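Local coordinates for uncharacterized protein (Neisseria gonorrhoeae, PDB 5V77), which is of unknown function, an uncharacterized member of the NGO_1070-like family with a predominantly beta-stranded, helix-free structure, at residues 31-36 and 91-96. Numbering follows the deposited sequence.
Sequences LTLSFT and IIIDVG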
loop_
_atom_site.group_PDB
_atom_site.type_symbol
_atom_site.label_atom_id
_atom_site.label_comp_id
_atom_site.label_asym_id
_atom_site.label_seq_id
_atom_site.Cartn_x
_atom_site.Cartn_y
_atom_site.Cartn_z
ATOM N N LEU A 31 -5.825 -4.910 4.644
ATOM C CA LEU A 31 -4.369 -4.893 4.598
ATOM C C LEU A 31 -3.825 -5.616 5.817
ATOM O O LEU A 31 -4.237 -5.326 6.952
ATOM C CB LEU A 31 -3.822 -3.463 4.575
ATOM C CG LEU A 31 -3.806 -2.794 3.196
ATOM C CD1 LEU A 31 -3.527 -1.327 3.379
ATOM C CD2 LEU A 31 -2.724 -3.446 2.324
ATOM N N THR A 32 -2.884 -6.529 5.595
ATOM C CA THR A 32 -2.233 -7.219 6.705
ATOM C C THR A 32 -0.745 -6.922 6.658
ATOM O O THR A 32 -0.099 -7.067 5.607
ATOM C CB THR A 32 -2.489 -8.731 6.663
ATOM O OG1 THR A 32 -3.907 -8.962 6.676
ATOM C CG2 THR A 32 -1.866 -9.434 7.900
ATOM N N LEU A 33 -0.217 -6.493 7.791
ATOM C CA LEU A 33 1.203 -6.234 7.967
ATOM C C LEU A 33 1.775 -7.372 8.793
ATOM O O LEU A 33 1.215 -7.702 9.838
ATOM C CB LEU A 33 1.419 -4.894 8.677
ATOM C CG LEU A 33 1.365 -3.616 7.835
ATOM C CD1 LEU A 33 -0.001 -3.446 7.178
ATOM C CD2 LEU A 33 1.663 -2.400 8.709
ATOM N N SER A 34 2.868 -7.988 8.326
ATOM C CA SER A 34 3.437 -9.127 9.039
ATOM C C SER A 34 4.832 -8.802 9.541
ATOM O O SER A 34 5.592 -8.090 8.875
ATOM C CB SER A 34 3.481 -10.373 8.163
ATOM O OG SER A 34 2.154 -10.766 7.843
ATOM N N PHE A 35 5.169 -9.386 10.700
ATOM C CA PHE A 35 6.340 -8.989 11.467
ATOM C C PHE A 35 7.100 -10.204 11.967
ATOM O O PHE A 35 6.505 -11.236 12.290
ATOM C CB PHE A 35 5.951 -8.153 12.694
ATOM C CG PHE A 35 5.163 -6.917 12.364
ATOM C CD1 PHE A 35 3.779 -6.984 12.210
ATOM C CD2 PHE A 35 5.805 -5.687 12.219
ATOM C CE1 PHE A 35 3.034 -5.835 11.910
ATOM C CE2 PHE A 35 5.078 -4.537 11.925
ATOM C CZ PHE A 35 3.694 -4.606 11.766
ATOM N N THR A 36 8.422 -10.059 12.051
ATOM C CA THR A 36 9.291 -10.944 12.822
ATOM C C THR A 36 9.752 -10.231 14.088
ATOM O O THR A 36 9.620 -9.011 14.229
ATOM C CB THR A 36 10.521 -11.377 12.008
ATOM O OG1 THR A 36 11.271 -10.210 11.624
ATOM C CG2 THR A 36 10.103 -12.155 10.762
ATOM N N ILE A 91 -3.268 3.103 12.576
ATOM C CA ILE A 91 -1.913 2.837 13.046
ATOM C C ILE A 91 -0.975 3.814 12.358
ATOM O O ILE A 91 -1.173 4.168 11.189
ATOM C CB ILE A 91 -1.451 1.385 12.816
ATOM C CG1 ILE A 91 -1.684 0.935 11.372
ATOM C CG2 ILE A 91 -2.118 0.438 13.808
ATOM C CD1 ILE A 91 -0.956 -0.359 11.057
ATOM N N ILE A 92 0.046 4.250 13.086
ATOM C CA ILE A 92 1.081 5.112 12.536
ATOM C C ILE A 92 2.432 4.487 12.830
ATOM O O ILE A 92 2.735 4.162 13.983
ATOM C CB ILE A 92 1.005 6.539 13.098
ATOM C CG1 ILE A 92 -0.332 7.169 12.716
ATOM C CG2 ILE A 92 2.165 7.375 12.551
ATOM C CD1 ILE A 92 -0.491 8.584 13.205
ATOM N N ILE A 93 3.228 4.294 11.783
ATOM C CA ILE A 93 4.607 3.837 11.898
ATOM C C ILE A 93 5.489 4.992 11.457
ATOM O O ILE A 93 5.355 5.474 10.330
ATOM C CB ILE A 93 4.862 2.596 11.030
ATOM C CG1 ILE A 93 3.984 1.420 11.492
ATOM C CG2 ILE A 93 6.351 2.252 11.030
ATOM C CD1 ILE A 93 3.927 0.279 10.492
ATOM N N ASP A 94 6.377 5.448 12.331
ATOM C CA ASP A 94 7.226 6.599 12.013
ATOM C C ASP A 94 8.669 6.210 12.318
ATOM O O ASP A 94 9.102 6.282 13.468
ATOM C CB ASP A 94 6.781 7.832 12.792
ATOM C CG ASP A 94 7.475 9.108 12.332
ATOM O OD1 ASP A 94 8.557 9.034 11.709
ATOM O OD2 ASP A 94 6.933 10.199 12.607
ATOM N N VAL A 95 9.404 5.778 11.290
ATOM C CA VAL A 95 10.805 5.386 11.435
ATOM C C VAL A 95 11.621 6.015 10.315
ATOM O O VAL A 95 12.424 5.347 9.650
ATOM C CB VAL A 95 10.961 3.856 11.441
ATOM C CG1 VAL A 95 10.336 3.284 12.693
ATOM C CG2 VAL A 95 10.305 3.241 10.212
ATOM N N GLY A 96 11.429 7.308 10.106
ATOM C CA GLY A 96 12.024 7.964 8.961
ATOM C C GLY A 96 11.069 7.779 7.807
ATOM O O GLY A 96 10.432 8.729 7.357
#
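Leu33 meets Ile91 and Ile93 through methyl groups alone. One branch of the leucine, CD2, does all the touching: it comes tip to tip against CD1 of Ile93 at 3.9 Å and against CD1 of Ile91 at 4.1 Å. Since 5.0 Å separates Ile91 CD1 from Ile93 CD1, the leucine methyl bridges the two. Both isoleucines are extended beyond CG1 (chi2 167° and 166°), which carries each CD1 well inward from its backbone. They set out differently, Ile91 with CG1 between its backbone N and carbonyl carbon (chi1 50°) and Ile93 with CG1 anti to the carbonyl carbon, yet from these two starts both extended chains deliver their CD1 to the same leucine methyl.

No hydrogen bond crosses here. The backbones stay far apart, with Leu33 CA and Ile91 CA, the nearest such pair, 10.9 Å from each other. The strand pairing gives the reason: 17-25, 30-37, 43-58, 98-103, 89-94 and 75-84 join edge to edge in a closed, barrel-like antiparallel sheet, and 30-37 and 89-94 stand three places apart in that ring. Their side chains therefore meet across its interior, close to the centre of the chain.

Aliphatic packing continues to the flanks. Ile101 of strand 98-103 touches both Leu33 and Ile91, Leu82 adjoins Ile91, and Ile99 adjoins Ile93.

Phe35 also points inward, but its ring stops short, with CZ 5.1 Å from Ile93 CD1; the ring meets that of Phe14 edge-to-face. Between Leu33 and Phe35 on strand 30-37, Ser34 OG makes a weak hydrogen bond to Glu21 OE2.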